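PDB 5WTZ: binary enterotoxin of Clostridium perfringens component a, which is the enzymatic component of an iota-like binary enterotoxin, an actin-specific ADP-ribosyltransferase that binds NAD+ as substrate. Local coordinates for residues S50-Y55 with D138-V143; K58-L63 with I359-L364; T164-A169 with Q184-K189; K212-E217 with S224-E229. All coordinates share one frame; numbering follows the deposited sequence.

Contact 1: S50-Y55 with D138-V143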
# COMPACT_ATOMS: atom_id res chain seq x y z
N SER A 50 -17.28 -4.22 3.03
CA SER A 50 -16.47 -3.35 3.87
C SER A 50 -15.81 -4.14 5.00
O SER A 50 -14.63 -3.94 5.31
CB SER A 50 -17.31 -2.20 4.43
OG SER A 50 -16.48 -1.29 5.13
N GLU A 51 -16.57 -5.05 5.60
CA GLU A 51 -16.06 -5.89 6.67
C GLU A 51 -14.94 -6.83 6.18
O GLU A 51 -13.92 -7.00 6.85
CB GLU A 51 -17.21 -6.66 7.28
CG GLU A 51 -16.84 -7.92 8.04
CD GLU A 51 -18.04 -8.50 8.74
OE1 GLU A 51 -18.78 -9.31 8.12
OE2 GLU A 51 -18.24 -8.12 9.91
N ILE A 52 -15.13 -7.44 5.01
CA ILE A 52 -14.11 -8.29 4.42
C ILE A 52 -12.84 -7.50 4.10
O ILE A 52 -11.71 -7.93 4.39
CB ILE A 52 -14.64 -8.98 3.16
CG1 ILE A 52 -15.74 -9.95 3.58
CG2 ILE A 52 -13.49 -9.68 2.38
CD1 ILE A 52 -16.63 -10.43 2.47
N ASN A 53 -13.02 -6.33 3.52
CA ASN A 53 -11.86 -5.55 3.12
C ASN A 53 -11.11 -5.01 4.33
O ASN A 53 -9.88 -4.98 4.33
CB ASN A 53 -12.27 -4.41 2.17
CG ASN A 53 -12.63 -4.92 0.79
OD1 ASN A 53 -12.09 -5.92 0.33
ND2 ASN A 53 -13.53 -4.23 0.12
N SER A 54 -11.84 -4.61 5.36
CA SER A 54 -11.19 -4.11 6.55
C SER A 54 -10.43 -5.24 7.23
O SER A 54 -9.31 -5.05 7.72
CB SER A 54 -12.20 -3.47 7.50
OG SER A 54 -12.58 -2.20 6.99
N TYR A 55 -11.02 -6.43 7.22
CA TYR A 55 -10.37 -7.61 7.79
C TYR A 55 -9.07 -7.96 7.06
O TYR A 55 -8.08 -8.32 7.71
CB TYR A 55 -11.32 -8.81 7.79
CG TYR A 55 -10.69 -10.05 8.41
CD1 TYR A 55 -10.60 -10.18 9.79
CD2 TYR A 55 -10.16 -11.06 7.62
CE1 TYR A 55 -10.02 -11.30 10.37
CE2 TYR A 55 -9.57 -12.18 8.18
CZ TYR A 55 -9.50 -12.29 9.56
OH TYR A 55 -8.92 -13.40 10.13
N ASP A 138 -5.93 -1.49 -0.87
CA ASP A 138 -6.15 -2.59 0.08
C ASP A 138 -7.46 -3.33 -0.17
O ASP A 138 -8.45 -2.73 -0.56
CB ASP A 138 -6.13 -2.09 1.51
CG ASP A 138 -4.78 -1.57 1.90
OD1 ASP A 138 -3.85 -2.40 2.00
OD2 ASP A 138 -4.65 -0.35 2.08
N GLY A 139 -7.45 -4.63 0.08
CA GLY A 139 -8.65 -5.44 -0.10
C GLY A 139 -9.04 -5.64 -1.55
O GLY A 139 -8.26 -5.36 -2.47
N PHE A 140 -10.24 -6.16 -1.76
CA PHE A 140 -10.81 -6.27 -3.09
C PHE A 140 -11.44 -4.93 -3.47
O PHE A 140 -11.89 -4.18 -2.61
CB PHE A 140 -11.86 -7.39 -3.17
CG PHE A 140 -11.34 -8.73 -2.73
CD1 PHE A 140 -10.66 -9.54 -3.61
CD2 PHE A 140 -11.52 -9.16 -1.42
CE1 PHE A 140 -10.16 -10.77 -3.18
CE2 PHE A 140 -11.03 -10.37 -1.00
CZ PHE A 140 -10.35 -11.19 -1.88
N LYS A 141 -11.46 -4.64 -4.76
CA LYS A 141 -12.00 -3.38 -5.23
C LYS A 141 -13.09 -3.66 -6.25
O LYS A 141 -12.83 -4.19 -7.32
CB LYS A 141 -10.89 -2.51 -5.83
CG LYS A 141 -11.37 -1.17 -6.39
CD LYS A 141 -12.22 -0.42 -5.37
CE LYS A 141 -12.40 1.05 -5.77
NZ LYS A 141 -13.13 1.83 -4.73
N ASP A 142 -14.33 -3.33 -5.91
CA ASP A 142 -15.41 -3.49 -6.86
C ASP A 142 -15.71 -2.15 -7.50
O ASP A 142 -15.62 -1.11 -6.85
CB ASP A 142 -16.65 -4.09 -6.20
CG ASP A 142 -17.09 -3.35 -4.95
OD1 ASP A 142 -16.49 -3.58 -3.87
OD2 ASP A 142 -18.04 -2.55 -5.05
N VAL A 143 -16.02 -2.20 -8.79
CA VAL A 143 -16.20 -1.00 -9.61
C VAL A 143 -17.35 -1.15 -10.59
O VAL A 143 -17.97 -2.21 -10.66
CB VAL A 143 -14.92 -0.68 -10.39
CG1 VAL A 143 -13.80 -0.31 -9.44
CG2 VAL A 143 -14.52 -1.87 -11.25

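Contact 2: K58-L63 with I359-L364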
# COMPACT_ATOMS: atom_id res chain seq x y z
N LYS A 58 -6.43 -5.89 8.74
CA LYS A 58 -6.15 -6.47 10.06
C LYS A 58 -5.23 -7.67 9.95
O LYS A 58 -4.21 -7.77 10.64
CB LYS A 58 -7.45 -6.90 10.76
CG LYS A 58 -8.35 -5.78 11.26
CD LYS A 58 -9.66 -6.37 11.76
CE LYS A 58 -10.60 -5.29 12.28
NZ LYS A 58 -10.06 -4.69 13.53
N LYS A 59 -5.61 -8.60 9.07
CA LYS A 59 -4.95 -9.89 9.00
C LYS A 59 -3.51 -9.75 8.51
O LYS A 59 -2.60 -10.35 9.08
CB LYS A 59 -5.72 -10.84 8.08
CG LYS A 59 -5.16 -12.25 8.04
CD LYS A 59 -5.78 -13.04 6.90
CE LYS A 59 -5.18 -14.44 6.79
NZ LYS A 59 -5.26 -15.17 8.07
N LYS A 60 -3.30 -8.98 7.46
CA LYS A 60 -1.98 -8.92 6.86
C LYS A 60 -0.99 -8.14 7.72
O LYS A 60 0.22 -8.36 7.62
CB LYS A 60 -2.05 -8.34 5.44
CG LYS A 60 -2.43 -6.90 5.31
CD LYS A 60 -2.75 -6.65 3.84
CE LYS A 60 -2.79 -5.19 3.46
NZ LYS A 60 -3.23 -5.09 2.02
N PHE A 61 -1.48 -7.25 8.57
CA PHE A 61 -0.57 -6.52 9.46
C PHE A 61 -0.45 -7.13 10.87
O PHE A 61 0.32 -6.64 11.70
CB PHE A 61 -1.02 -5.07 9.58
CG PHE A 61 -0.77 -4.25 8.35
CD1 PHE A 61 0.53 -3.94 7.97
CD2 PHE A 61 -1.83 -3.81 7.56
CE1 PHE A 61 0.78 -3.20 6.82
CE2 PHE A 61 -1.58 -3.06 6.41
CZ PHE A 61 -0.27 -2.76 6.05
N ALA A 62 -1.19 -8.20 11.13
CA ALA A 62 -1.20 -8.84 12.44
C ALA A 62 0.11 -9.56 12.78
O ALA A 62 0.97 -9.81 11.92
CB ALA A 62 -2.35 -9.83 12.54
N LEU A 63 0.23 -9.94 14.05
CA LEU A 63 1.30 -10.80 14.50
C LEU A 63 1.14 -12.18 13.88
O LEU A 63 0.06 -12.52 13.41
CB LEU A 63 1.32 -10.91 16.03
CG LEU A 63 1.71 -9.65 16.79
CD1 LEU A 63 1.22 -9.76 18.22
CD2 LEU A 63 3.22 -9.49 16.74
N ILE A 359 2.83 2.34 11.15
CA ILE A 359 3.29 1.32 10.21
C ILE A 359 3.67 1.92 8.86
O ILE A 359 2.80 2.30 8.06
CB ILE A 359 2.22 0.23 10.00
CG1 ILE A 359 1.71 -0.28 11.35
CG2 ILE A 359 2.77 -0.89 9.12
CD1 ILE A 359 0.50 -1.22 11.26
N LEU A 360 4.97 2.00 8.61
CA LEU A 360 5.47 2.48 7.32
C LEU A 360 5.15 1.45 6.25
O LEU A 360 5.42 0.26 6.43
CB LEU A 360 6.98 2.74 7.38
CG LEU A 360 7.53 3.49 6.17
CD1 LEU A 360 6.94 4.89 6.10
CD2 LEU A 360 9.07 3.52 6.24
N ARG A 361 4.53 1.89 5.17
CA ARG A 361 4.43 1.05 3.98
C ARG A 361 5.14 1.79 2.86
O ARG A 361 4.56 2.67 2.21
CB ARG A 361 2.97 0.72 3.62
CG ARG A 361 2.83 -0.18 2.38
CD ARG A 361 1.49 -0.92 2.33
NE ARG A 361 0.36 0.01 2.19
CZ ARG A 361 -0.92 -0.34 2.23
NH1 ARG A 361 -1.28 -1.61 2.41
NH2 ARG A 361 -1.87 0.58 2.11
N LEU A 362 6.41 1.44 2.67
CA LEU A 362 7.34 2.22 1.87
C LEU A 362 7.51 1.68 0.46
O LEU A 362 7.86 0.50 0.27
CB LEU A 362 8.71 2.26 2.57
CG LEU A 362 9.81 3.06 1.87
CD1 LEU A 362 9.50 4.60 1.83
CD2 LEU A 362 11.16 2.74 2.52
N HIS A 363 7.29 2.54 -0.52
CA HIS A 363 7.62 2.26 -1.91
C HIS A 363 9.10 2.54 -2.11
O HIS A 363 9.51 3.70 -2.12
CB HIS A 363 6.78 3.12 -2.86
CG HIS A 363 7.05 2.86 -4.32
ND1 HIS A 363 6.65 3.73 -5.31
CD2 HIS A 363 7.67 1.84 -4.94
CE1 HIS A 363 7.02 3.25 -6.49
NE2 HIS A 363 7.65 2.11 -6.29
N LEU A 364 9.88 1.46 -2.23
CA LEU A 364 11.34 1.51 -2.33
C LEU A 364 11.76 1.36 -3.78
O LEU A 364 11.70 0.25 -4.33
CB LEU A 364 11.96 0.41 -1.46
CG LEU A 364 13.49 0.33 -1.33
CD1 LEU A 364 14.01 1.65 -0.79
CD2 LEU A 364 13.90 -0.81 -0.42

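Contact 3: T164-A169 with Q184-K189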
# COMPACT_ATOMS: atom_id res chain seq x y z
N THR A 164 -4.95 -6.58 -19.56
CA THR A 164 -5.24 -7.96 -19.92
C THR A 164 -4.90 -8.94 -18.79
O THR A 164 -3.93 -8.74 -18.07
CB THR A 164 -4.45 -8.36 -21.20
OG1 THR A 164 -4.86 -7.52 -22.28
CG2 THR A 164 -4.70 -9.80 -21.59
N ASN A 165 -5.74 -9.96 -18.62
CA ASN A 165 -5.55 -11.03 -17.63
C ASN A 165 -5.77 -10.62 -16.18
O ASN A 165 -5.50 -11.39 -15.27
CB ASN A 165 -4.17 -11.66 -17.79
CG ASN A 165 -4.01 -12.37 -19.10
OD1 ASN A 165 -4.95 -12.99 -19.60
ND2 ASN A 165 -2.81 -12.30 -19.68
N THR A 166 -6.26 -9.40 -15.97
CA THR A 166 -6.68 -8.98 -14.63
C THR A 166 -7.87 -9.83 -14.19
O THR A 166 -8.83 -9.93 -14.93
CB THR A 166 -7.09 -7.49 -14.57
OG1 THR A 166 -6.01 -6.67 -15.00
CG2 THR A 166 -7.47 -7.10 -13.14
N PRO A 167 -7.79 -10.43 -13.00
CA PRO A 167 -8.97 -11.06 -12.39
C PRO A 167 -10.02 -10.00 -12.11
O PRO A 167 -9.80 -9.15 -11.25
CB PRO A 167 -8.41 -11.66 -11.10
CG PRO A 167 -6.95 -11.78 -11.32
CD PRO A 167 -6.61 -10.58 -12.15
N ALA A 168 -11.14 -10.06 -12.83
CA ALA A 168 -12.14 -9.01 -12.78
C ALA A 168 -13.50 -9.62 -13.08
O ALA A 168 -13.92 -9.69 -14.23
CB ALA A 168 -11.82 -7.92 -13.79
N ALA A 169 -14.19 -10.08 -12.04
CA ALA A 169 -15.43 -10.83 -12.22
C ALA A 169 -16.66 -9.93 -12.28
O ALA A 169 -16.75 -8.93 -11.55
CB ALA A 169 -15.57 -11.85 -11.10
N GLN A 184 -7.35 -8.77 -5.03
CA GLN A 184 -6.42 -8.10 -4.13
C GLN A 184 -5.04 -7.98 -4.77
O GLN A 184 -4.72 -8.71 -5.70
CB GLN A 184 -6.29 -8.87 -2.81
CG GLN A 184 -7.37 -8.61 -1.78
CD GLN A 184 -6.98 -9.16 -0.42
OE1 GLN A 184 -6.72 -8.41 0.52
NE2 GLN A 184 -6.93 -10.49 -0.31
N GLY A 185 -4.24 -7.05 -4.25
CA GLY A 185 -2.83 -6.96 -4.59
C GLY A 185 -2.41 -5.87 -5.56
O GLY A 185 -1.24 -5.80 -5.94
N TYR A 186 -3.33 -5.00 -5.95
CA TYR A 186 -2.99 -4.00 -6.95
C TYR A 186 -2.83 -2.59 -6.40
O TYR A 186 -3.19 -2.29 -5.25
CB TYR A 186 -4.05 -3.99 -8.07
CG TYR A 186 -4.12 -5.29 -8.82
CD1 TYR A 186 -3.25 -5.55 -9.88
CD2 TYR A 186 -5.03 -6.28 -8.47
CE1 TYR A 186 -3.30 -6.75 -10.57
CE2 TYR A 186 -5.08 -7.48 -9.15
CZ TYR A 186 -4.22 -7.71 -10.20
OH TYR A 186 -4.27 -8.90 -10.88
N SER A 187 -2.27 -1.73 -7.24
CA SER A 187 -2.13 -0.32 -6.94
C SER A 187 -2.60 0.54 -8.12
O SER A 187 -2.74 0.05 -9.24
CB SER A 187 -0.67 0.01 -6.60
OG SER A 187 -0.13 -0.92 -5.66
N LEU A 188 -2.82 1.81 -7.84
CA LEU A 188 -3.24 2.79 -8.83
C LEU A 188 -2.11 3.75 -9.18
O LEU A 188 -1.49 4.34 -8.29
CB LEU A 188 -4.46 3.55 -8.30
CG LEU A 188 -5.16 4.63 -9.13
CD1 LEU A 188 -6.56 4.80 -8.58
CD2 LEU A 188 -4.42 5.95 -9.06
N LYS A 189 -1.87 3.92 -10.47
CA LYS A 189 -0.89 4.88 -10.98
C LYS A 189 -1.56 5.86 -11.93
O LYS A 189 -2.05 5.47 -13.00
CB LYS A 189 0.24 4.15 -11.71
CG LYS A 189 1.32 5.07 -12.24
CD LYS A 189 2.34 4.29 -13.04
CE LYS A 189 3.51 5.19 -13.42
NZ LYS A 189 4.46 4.47 -14.30

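Contact 4: K212-E217 with S224-E229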
# COMPACT_ATOMS: atom_id res chain seq x y z
N LYS A 212 0.62 -3.73 -10.74
CA LYS A 212 0.90 -4.65 -9.65
C LYS A 212 2.32 -4.44 -9.17
O LYS A 212 3.28 -4.65 -9.91
CB LYS A 212 0.71 -6.10 -10.11
CG LYS A 212 0.69 -7.11 -8.96
CD LYS A 212 0.41 -8.50 -9.48
CE LYS A 212 -0.70 -9.16 -8.69
NZ LYS A 212 -0.35 -9.26 -7.25
N GLN A 213 2.45 -3.99 -7.93
CA GLN A 213 3.76 -3.76 -7.34
C GLN A 213 4.26 -5.02 -6.67
O GLN A 213 3.46 -5.87 -6.26
CB GLN A 213 3.69 -2.62 -6.33
CG GLN A 213 3.23 -1.28 -6.91
CD GLN A 213 3.53 -0.13 -5.97
OE1 GLN A 213 4.60 0.50 -6.05
NE2 GLN A 213 2.59 0.17 -5.06
N LEU A 214 5.58 -5.16 -6.57
CA LEU A 214 6.18 -6.29 -5.85
C LEU A 214 6.02 -6.03 -4.35
O LEU A 214 6.62 -5.10 -3.79
CB LEU A 214 7.64 -6.49 -6.23
CG LEU A 214 8.38 -7.69 -5.62
CD1 LEU A 214 7.77 -9.01 -6.05
CD2 LEU A 214 9.86 -7.66 -5.95
N ASN A 215 5.19 -6.84 -3.72
CA ASN A 215 4.76 -6.61 -2.35
C ASN A 215 4.45 -7.97 -1.74
O ASN A 215 3.42 -8.56 -2.03
CB ASN A 215 3.53 -5.69 -2.32
CG ASN A 215 3.11 -5.32 -0.90
OD1 ASN A 215 3.64 -5.86 0.08
ND2 ASN A 215 2.12 -4.44 -0.80
N PHE A 216 5.35 -8.48 -0.91
CA PHE A 216 5.21 -9.85 -0.42
C PHE A 216 4.12 -10.02 0.63
O PHE A 216 3.59 -11.11 0.79
CB PHE A 216 6.56 -10.34 0.12
CG PHE A 216 7.62 -10.38 -0.93
CD1 PHE A 216 7.44 -11.15 -2.07
CD2 PHE A 216 8.79 -9.66 -0.79
CE1 PHE A 216 8.40 -11.19 -3.05
CE2 PHE A 216 9.76 -9.69 -1.78
CZ PHE A 216 9.56 -10.46 -2.91
N GLU A 217 3.76 -8.92 1.31
CA GLU A 217 2.82 -8.93 2.45
C GLU A 217 3.15 -10.07 3.43
O GLU A 217 4.08 -9.91 4.22
CB GLU A 217 1.36 -8.98 1.94
CG GLU A 217 1.01 -7.67 1.19
CD GLU A 217 -0.48 -7.46 0.92
OE1 GLU A 217 -1.23 -8.45 0.87
OE2 GLU A 217 -0.88 -6.30 0.75
N SER A 224 11.76 -14.56 0.99
CA SER A 224 13.04 -15.22 1.21
C SER A 224 13.75 -15.51 -0.12
O SER A 224 14.95 -15.27 -0.26
CB SER A 224 12.83 -16.50 2.02
OG SER A 224 14.01 -17.27 2.09
N GLN A 225 13.00 -16.01 -1.09
CA GLN A 225 13.54 -16.30 -2.42
C GLN A 225 14.06 -15.06 -3.14
O GLN A 225 15.13 -15.10 -3.75
CB GLN A 225 12.47 -16.98 -3.28
CG GLN A 225 12.31 -18.46 -2.97
CD GLN A 225 11.15 -19.10 -3.71
OE1 GLN A 225 10.10 -18.48 -3.91
NE2 GLN A 225 11.33 -20.35 -4.11
N TRP A 226 13.31 -13.97 -3.08
CA TRP A 226 13.74 -12.70 -3.66
C TRP A 226 15.01 -12.20 -2.99
O TRP A 226 15.98 -11.83 -3.66
CB TRP A 226 12.62 -11.66 -3.54
CG TRP A 226 12.93 -10.37 -4.24
CD1 TRP A 226 12.66 -10.04 -5.54
CD2 TRP A 226 13.58 -9.23 -3.67
NE1 TRP A 226 13.10 -8.77 -5.81
CE2 TRP A 226 13.67 -8.25 -4.67
CE3 TRP A 226 14.09 -8.93 -2.39
CZ2 TRP A 226 14.25 -7.00 -4.45
CZ3 TRP A 226 14.66 -7.70 -2.18
CH2 TRP A 226 14.74 -6.75 -3.20
N GLY A 227 15.03 -12.21 -1.66
CA GLY A 227 16.21 -11.81 -0.91
C GLY A 227 17.45 -12.61 -1.28
O GLY A 227 18.52 -12.05 -1.54
N GLU A 228 17.30 -13.93 -1.31
CA GLU A 228 18.39 -14.82 -1.69
C GLU A 228 18.88 -14.58 -3.11
O GLU A 228 20.08 -14.49 -3.35
CB GLU A 228 17.95 -16.28 -1.53
CG GLU A 228 18.97 -17.29 -1.99
CD GLU A 228 20.18 -17.38 -1.07
OE1 GLU A 228 20.09 -16.89 0.08
OE2 GLU A 228 21.22 -17.93 -1.50
N GLU A 229 17.96 -14.49 -4.07
CA GLU A 229 18.33 -14.38 -5.46
C GLU A 229 19.09 -13.09 -5.72
O GLU A 229 20.05 -13.05 -6.49
CB GLU A 229 17.10 -14.44 -6.38
CG GLU A 229 16.40 -15.78 -6.44
CD GLU A 229 15.27 -15.78 -7.45
OE1 GLU A 229 15.48 -15.29 -8.58
OE2 GLU A 229 14.16 -16.27 -7.12

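Contact 1: S50-Y55 with D138-V143
The Phe140 ring meets the helix with its edge: Asn53 OD1 and Ile52 CG2 both lie near the ring plane, OD1 3.7 Å from Phe140 CD2 and Ile52 CG2 4.2 Å from Phe140 CE2. The second flat group, the Asn53 amide, accepts a hydrogen bond from across the contact, Phe140 N to Asn53 OD1 at 2.8 Å. It is short but bent, 143° at the hydrogen, and the donor stands above the carbonyl plane, 46° out of it. The residue facing the amide is Gly139, whose bare CA sits 3.5 Å from Asn53 OD1 and whose backbone turns through a positive phi. This is where helix 36-61 packs against the turn leading into 141-144, an outer strand of the small three-stranded antiparallel sheet in the N-terminal ADP-ribosyltransferase-like domain. Phe140 also touches Ile79 of helix 70-83 and Leu181 of the middle strand. With CG beside the backbone N (chi1 -73°), the Asn53 amide reaches out from the helix to the turn. Its ND2 makes a weak hydrogen bond to Tyr45 OH, which also bonds Asp142 OD1, a second tie between this helix and the edge strand.

Contact 2: K58-L63 with I359-L364
Lys60 and Arg361 reach each other by different torsions. Lys60 starts with CG wedged between its backbone N and carbonyl carbon (chi1 67°) and then runs out fully extended; Arg361 leaves the strand with CG opposite the backbone N and folds at chi3 (64°), and the two side chains cross at about a right angle. Lys60 NZ ends 4.0 Å from Arg361 NH1, near the guanidinium plane and at its edge. Two cations can sit this close because both bind the same carboxylate oxygen, Asp138 OD1; Lys60 NZ also pairs with Glu217, and Arg361 NE with Asp417, so the buried positive charge is probably well balanced.

Phe61 lies beside this charged pair. Its CZ is 3.9 Å from Arg361 NH1, which lies near the ring plane at the edge, and the ring is turned 50° from the guanidinium, so this is not a cation-pi stack. Further round the ring, CE1 of Phe61 rests 3.8 Å from Ile359 CG2, the methyl branch of that isoleucine. Phe61 also touches Tyr298, Tyr401 and Ile415.

The end of helix 36-61, from the N-terminal domain, is thus packed on strand 358-364 in the mixed five-stranded sheet of the C-terminal ADP-ribosyltransferase fold. Phe61 O accepts a hydrogen bond from Arg300 NH2, and Ile359 touches Arg300. Arg300 is a residue seen to bind NADH, so Phe61 and Ile359 probably belong to the second shell of the NAD site.

Contact 3: T164-A169 with Q184-K189
The phenolic oxygen of Tyr186 is the atom on which the contact converges: Pro167 CD lies 3.1 Å from Tyr186 OH, Pro167 CG 4.0 Å from it, and the methyl CG2 of Thr166 4.3 Å from it. All three are carbons, so this is packing around a polar tip, and the closest of these approaches is tight for carbon against oxygen. The two side chains meet at a slant, with Pro167 CD 4.2 Å from Tyr186 CZ.

In Tyr186, CG anti to the carbonyl carbon (chi1 -63°) points the ring at the 164-169 loop. Between the segments the ring touches only through its hydroxyl end; the Tyr186 side chain also touches Leu210 and takes part in a cation-pi interaction with Lys212. Thr166 OG1 is used by its own loop, hydrogen-bonded to Pro163 O, while the methyl branch faces the tyrosine.

Pro167 immediately precedes strand 168-171, and its backbone pairs with Asp183, just past the neighbouring strand 179-182. From there the chain turns through Gly185, at positive phi, and enters strand 187-198. Tyr186 therefore bridges the corner between the small antiparallel sheet and the mixed five-stranded sheet, the two-sheet beta core characteristic of ADP-ribosyltransferase folds, here in the N-terminal domain away from the NAD site.

Contact 4: K212-E217 with S224-E229
Trp226 leaves helix 220-237 with CG opposite its backbone N (chi1 -174°) and its indole turned square to the plane of CA, CB and CG (chi2 90°), which presents one side of the ring system to the 212-217 loop. Phe216 and Leu214 both come from that side. Phe216 arrives with its far end: CZ is 3.3 Å from Trp226 CB and 3.6 Å from Trp226 CG, a tight fit. The Phe216 ring and the five-membered ring have centroids 5.5 Å apart and planes at 57°, an oblique pairing. Leu214, its CG likewise opposite the backbone N, places the methyl CD2 3.4 Å from Trp226 NE1 and 3.7 Å from Trp226 CD1. That NE1 gives its hydrogen bond to Glu293, so the leucine methyl only packs against it.

Leu214 and Phe216, two residues apart, both point to the tryptophan, whereas Asn215 between them has its OD1 bonded to Tyr298 OH and, weakly, to the nitrogen of Glu217 at 3.3 Å. Ile295 touches both Phe216 and Trp226 from strand 295-301. Here hydrophobic packing pins helix 220-237 to the loop that precedes it after strand 201-211, the connection between the two ADP-ribosyltransferase-like halves.

Contacts 1 and 3 belong to the N-terminal domain, their centres 13 Å apart, and both reach its small antiparallel sheet. Contact 2, 16 Å from contact 1, uses the far end of the same helix 36-61 and crosses to the C-terminal sheet; contact 4, 14 Å from contact 2, lies at the connection between the halves. Along the chain contacts 1, 3 and 4 follow one another, while contact 2 joins residues nearly 300 apart, spanning 3 and 4 and alternating its segments with those of contact 1. Salt bridges through Lys60 join contacts 1, 2 and 4, and Ser187 of contact 3 probably hydrogen-bonds Gln213 of contact 4. This network ties the N-terminal domain to the NAD-binding C-terminal domain.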